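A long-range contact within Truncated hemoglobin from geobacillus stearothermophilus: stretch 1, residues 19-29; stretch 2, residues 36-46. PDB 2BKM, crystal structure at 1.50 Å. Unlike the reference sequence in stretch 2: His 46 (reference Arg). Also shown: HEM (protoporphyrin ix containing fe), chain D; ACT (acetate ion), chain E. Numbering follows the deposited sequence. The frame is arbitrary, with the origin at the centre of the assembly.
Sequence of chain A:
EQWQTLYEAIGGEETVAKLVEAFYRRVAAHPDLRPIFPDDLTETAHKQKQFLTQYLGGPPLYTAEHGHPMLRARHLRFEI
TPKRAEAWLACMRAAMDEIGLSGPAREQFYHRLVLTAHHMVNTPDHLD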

# COMPACT_ATOMS: atom_id res chain seq x y z
N LEU A 19 -5.03 5.87 -6.84
CA LEU A 19 -3.73 5.38 -6.38
C LEU A 19 -3.66 3.86 -6.45
O LEU A 19 -2.69 3.30 -6.95
CB LEU A 19 -3.48 5.85 -4.95
CG LEU A 19 -2.10 5.41 -4.42
CD1 LEU A 19 -0.98 5.98 -5.27
CD2 LEU A 19 -2.00 5.91 -2.98
N VAL A 20 -4.70 3.20 -5.95
CA VAL A 20 -4.72 1.75 -5.95
C VAL A 20 -4.70 1.19 -7.36
O VAL A 20 -3.97 0.28 -7.62
CB VAL A 20 -5.96 1.26 -5.17
CG1 VAL A 20 -6.26 -0.20 -5.46
CG2 VAL A 20 -5.73 1.51 -3.71
N GLU A 21 -5.50 1.78 -8.24
CA GLU A 21 -5.51 1.35 -9.63
C GLU A 21 -4.09 1.45 -10.22
O GLU A 21 -3.59 0.51 -10.83
CB GLU A 21 -6.48 2.23 -10.42
CG GLU A 21 -6.63 1.78 -11.86
CD GLU A 21 -7.17 2.86 -12.80
OE1 GLU A 21 -7.43 4.02 -12.38
OE2 GLU A 21 -7.32 2.53 -14.01
N ALA A 22 -3.43 2.59 -10.00
CA ALA A 22 -2.12 2.76 -10.56
C ALA A 22 -1.10 1.82 -9.93
O ALA A 22 -0.23 1.26 -10.60
CB ALA A 22 -1.71 4.22 -10.39
N PHE A 23 -1.22 1.65 -8.63
CA PHE A 23 -0.31 0.82 -7.89
C PHE A 23 -0.32 -0.64 -8.40
O PHE A 23 0.73 -1.23 -8.63
CB PHE A 23 -0.64 0.90 -6.40
CG PHE A 23 0.25 0.04 -5.54
CD1 PHE A 23 -0.29 -1.05 -4.87
CD2 PHE A 23 1.62 0.28 -5.44
CE1 PHE A 23 0.51 -1.85 -4.08
CE2 PHE A 23 2.43 -0.53 -4.65
CZ PHE A 23 1.88 -1.59 -3.97
N TYR A 24 -1.53 -1.19 -8.57
CA TYR A 24 -1.57 -2.61 -8.96
C TYR A 24 -1.15 -2.83 -10.38
O TYR A 24 -0.64 -3.92 -10.71
CB TYR A 24 -2.87 -3.30 -8.59
CG TYR A 24 -2.87 -3.49 -7.11
CD1 TYR A 24 -3.67 -2.73 -6.28
CD2 TYR A 24 -1.98 -4.39 -6.54
CE1 TYR A 24 -3.60 -2.88 -4.91
CE2 TYR A 24 -1.89 -4.54 -5.19
CZ TYR A 24 -2.71 -3.77 -4.37
OH TYR A 24 -2.63 -3.90 -3.00
N ARG A 25 -1.29 -1.80 -11.24
CA ARG A 25 -0.69 -1.95 -12.56
C ARG A 25 0.84 -2.08 -12.46
O ARG A 25 1.47 -2.83 -13.21
CB ARG A 25 -1.03 -0.78 -13.47
CG ARG A 25 -2.46 -0.75 -13.91
CD ARG A 25 -2.60 0.26 -15.06
NE ARG A 25 -2.37 1.64 -14.62
CZ ARG A 25 -3.35 2.42 -14.18
NH1 ARG A 25 -3.09 3.67 -13.80
NH2 ARG A 25 -4.60 1.95 -14.13
N ARG A 26 1.45 -1.33 -11.53
CA ARG A 26 2.89 -1.41 -11.34
C ARG A 26 3.29 -2.73 -10.71
O ARG A 26 4.29 -3.31 -11.07
CB ARG A 26 3.39 -0.24 -10.49
CG ARG A 26 3.21 1.18 -11.05
CD ARG A 26 3.57 1.38 -12.50
NE ARG A 26 3.63 2.83 -12.70
CZ ARG A 26 4.72 3.51 -13.04
NH1 ARG A 26 5.87 2.91 -13.30
NH2 ARG A 26 4.63 4.82 -13.14
N VAL A 27 2.52 -3.19 -9.72
CA VAL A 27 2.81 -4.43 -9.07
C VAL A 27 2.78 -5.56 -10.06
O VAL A 27 3.66 -6.41 -10.05
CB VAL A 27 1.81 -4.69 -7.92
CG1 VAL A 27 1.95 -6.11 -7.39
CG2 VAL A 27 2.03 -3.67 -6.77
N ALA A 28 1.78 -5.54 -10.94
CA ALA A 28 1.64 -6.64 -11.90
C ALA A 28 2.87 -6.73 -12.78
O ALA A 28 3.21 -7.83 -13.24
CB ALA A 28 0.39 -6.45 -12.74
N ALA A 29 3.53 -5.60 -13.01
CA ALA A 29 4.68 -5.50 -13.92
C ALA A 29 6.01 -5.69 -13.19
O ALA A 29 7.07 -5.76 -13.81
CB ALA A 29 4.66 -4.17 -14.64
N ILE A 36 4.49 -13.33 -6.52
CA ILE A 36 3.89 -13.65 -5.22
C ILE A 36 2.47 -13.09 -5.03
O ILE A 36 1.79 -13.41 -4.06
CB ILE A 36 4.78 -13.30 -4.01
CG1 ILE A 36 4.93 -11.77 -3.83
CG2 ILE A 36 6.12 -14.00 -4.13
CD1 ILE A 36 5.35 -11.34 -2.40
N PHE A 37 2.06 -12.25 -5.97
CA PHE A 37 0.71 -11.73 -5.96
C PHE A 37 -0.16 -12.62 -6.84
O PHE A 37 0.38 -13.26 -7.74
CB PHE A 37 0.72 -10.30 -6.50
CG PHE A 37 1.01 -9.27 -5.45
CD1 PHE A 37 -0.03 -8.66 -4.75
CD2 PHE A 37 2.32 -8.90 -5.16
CE1 PHE A 37 0.23 -7.70 -3.79
CE2 PHE A 37 2.60 -7.98 -4.15
CZ PHE A 37 1.56 -7.35 -3.48
N PRO A 38 -1.49 -12.61 -6.62
CA PRO A 38 -2.40 -13.37 -7.48
C PRO A 38 -2.33 -12.83 -8.89
O PRO A 38 -2.03 -11.64 -9.09
CB PRO A 38 -3.78 -13.08 -6.88
CG PRO A 38 -3.52 -12.67 -5.47
CD PRO A 38 -2.22 -11.91 -5.54
N ASP A 39 -2.62 -13.67 -9.89
CA ASP A 39 -2.58 -13.20 -11.27
C ASP A 39 -3.69 -12.19 -11.53
O ASP A 39 -3.50 -11.22 -12.27
CB ASP A 39 -2.72 -14.39 -12.21
CG ASP A 39 -1.60 -15.40 -12.03
OD1 ASP A 39 -1.93 -16.60 -11.92
OD2 ASP A 39 -0.41 -14.99 -12.00
N ASP A 40 -4.82 -12.42 -10.88
CA ASP A 40 -5.92 -11.50 -10.91
C ASP A 40 -5.88 -10.67 -9.64
O ASP A 40 -6.09 -11.20 -8.55
CB ASP A 40 -7.20 -12.31 -10.93
CG ASP A 40 -8.40 -11.47 -11.19
OD1 ASP A 40 -9.43 -12.08 -11.56
OD2 ASP A 40 -8.34 -10.21 -11.04
N LEU A 41 -5.61 -9.38 -9.81
CA LEU A 41 -5.47 -8.49 -8.67
C LEU A 41 -6.73 -7.79 -8.28
O LEU A 41 -6.71 -6.87 -7.46
CB LEU A 41 -4.37 -7.48 -8.97
CG LEU A 41 -2.97 -8.09 -9.09
CD1 LEU A 41 -2.05 -7.14 -9.83
CD2 LEU A 41 -2.39 -8.47 -7.74
N THR A 42 -7.86 -8.22 -8.83
CA THR A 42 -9.13 -7.57 -8.52
C THR A 42 -9.40 -7.57 -7.03
O THR A 42 -9.69 -6.54 -6.45
CB THR A 42 -10.28 -8.27 -9.30
OG1 THR A 42 -9.99 -8.19 -10.69
CG2 THR A 42 -11.64 -7.59 -9.03
N GLU A 43 -9.33 -8.72 -6.39
CA GLU A 43 -9.66 -8.80 -5.00
C GLU A 43 -8.64 -8.04 -4.15
O GLU A 43 -9.00 -7.37 -3.19
CB GLU A 43 -9.71 -10.25 -4.58
CG GLU A 43 -10.19 -10.47 -3.22
CD GLU A 43 -10.20 -11.95 -2.87
OE1 GLU A 43 -10.05 -12.79 -3.80
OE2 GLU A 43 -10.32 -12.28 -1.67
N THR A 44 -7.37 -8.16 -4.55
CA THR A 44 -6.33 -7.49 -3.79
C THR A 44 -6.55 -5.99 -3.79
O THR A 44 -6.41 -5.32 -2.76
CB THR A 44 -4.98 -7.76 -4.45
OG1 THR A 44 -4.82 -9.18 -4.61
CG2 THR A 44 -3.86 -7.20 -3.59
N ALA A 45 -6.86 -5.46 -4.96
CA ALA A 45 -7.06 -4.03 -5.10
C ALA A 45 -8.26 -3.59 -4.29
O ALA A 45 -8.22 -2.53 -3.64
CB ALA A 45 -7.25 -3.66 -6.55
N HIS A 46 -9.32 -4.40 -4.28
CA HIS A 46 -10.48 -4.06 -3.49
C HIS A 46 -10.10 -3.95 -2.02
O HIS A 46 -10.43 -3.01 -1.34
CB HIS A 46 -11.55 -5.14 -3.71
CG HIS A 46 -12.68 -5.08 -2.74
ND1 HIS A 46 -13.59 -4.05 -2.72
CD2 HIS A 46 -13.07 -5.96 -1.79
CE1 HIS A 46 -14.49 -4.29 -1.78
NE2 HIS A 46 -14.19 -5.44 -1.19
CHA HEM D . -1.96 -8.62 0.97
CHB HEM D . 2.60 -8.54 -0.56
CHC HEM D . 3.29 -4.50 2.04
CHD HEM D . -1.45 -4.11 2.66
C1A HEM D . -0.79 -8.89 0.32
C2A HEM D . -0.60 -10.04 -0.54
C3A HEM D . 0.66 -10.01 -0.96
C4A HEM D . 1.30 -8.86 -0.38
CMA HEM D . 1.32 -11.02 -1.91
CAA HEM D . -1.68 -11.06 -0.91
CBA HEM D . -2.69 -10.41 -1.83
CGA HEM D . -3.98 -11.20 -1.98
O1A HEM D . -4.10 -12.36 -1.47
O2A HEM D . -4.94 -10.66 -2.59
C1B HEM D . 3.18 -7.46 0.06
C2B HEM D . 4.59 -7.14 0.01
C3B HEM D . 4.77 -6.05 0.75
C4B HEM D . 3.51 -5.61 1.29
CMB HEM D . 5.67 -7.89 -0.79
CAB HEM D . 6.11 -5.35 0.96
CBB HEM D . 6.41 -4.71 2.10
C1C HEM D . 2.05 -3.99 2.36
C2C HEM D . 1.80 -2.67 2.90
C3C HEM D . 0.47 -2.61 3.06
C4C HEM D . -0.12 -3.85 2.62
CMC HEM D . 2.85 -1.57 3.21
CAC HEM D . -0.40 -1.44 3.54
CBC HEM D . 0.06 -0.30 4.04
C1D HEM D . -2.01 -5.30 2.30
C2D HEM D . -3.40 -5.62 2.49
C3D HEM D . -3.54 -7.01 1.99
C4D HEM D . -2.22 -7.42 1.57
CMD HEM D . -4.49 -4.71 3.06
CAD HEM D . -4.81 -7.84 1.96
CBD HEM D . -4.85 -8.75 3.19
CGD HEM D . -6.06 -9.64 3.02
O1D HEM D . -6.00 -10.66 2.25
O2D HEM D . -7.11 -9.26 3.60
NA HEM D . 0.40 -8.20 0.40
NB HEM D . 2.58 -6.51 0.85
NC HEM D . 0.87 -4.67 2.19
ND HEM D . -1.35 -6.38 1.74
FE HEM D . 0.62 -6.45 1.32
C ACT E . -0.76 -5.32 -1.25
O ACT E . -0.52 -4.53 -2.17
OXT ACT E . 0.09 -5.37 -0.38
CH3 ACT E . -2.00 -6.12 -1.19

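Two segments of a chain can pack closely without a single hydrogen bond between them, provided that a few side chains supply the surface and polar groups find partners elsewhere. The contact between the helical stretch 19-29 and the loop-to-helix segment 36-46 of this truncated hemoglobin is a compact example, burying 355 Å² in all.

Tyr 24 covers the most surface. Its CA-to-CB bond points toward the second stretch, and its ring meets several neighbours there. Ala 45 lies against it, with CD1 of Tyr 24 3.7 Å from CB of Ala 45; the backbone N of Ala 45 sits over one ring face. At the ring edge, CE2 of Tyr 24 comes within 4.1 Å of CE1 of Phe 37. The hydroxyl ends near a methyl group, OH of Tyr 24 being 3.6 Å from CG2 of Thr 44, but its polar need is met by the bound acetate: OH of Tyr 24 donates a very short hydrogen bond, 2.4 Å, to O of the acetate ion, whose OXT binds the heme iron. The residue thus packs through its ring and CB while its hydroxyl binds the acetate, an ion probably from the crystallisation liquor.

Leu 41, just before the second helix, follows next in buried area. Its CD1 lies 3.6 Å from the backbone O of Tyr 24 and 3.9 Å from CB of Ala 28, so one methyl meets residues a helical turn apart. Ala 45, one turn beyond Leu 41, has a small side chain, and the backbone comes close here: CG1 of Val 20 is 3.5 Å from O of Ala 45.

Toward the loop, CG1 of Val 27 stands 3.7 Å from the Phe 37 ring centroid, 15° off the normal, a CH-pi contact over one face. The heme occupies the opposite face, leaving the phenyl ring sandwiched between helix and cofactor.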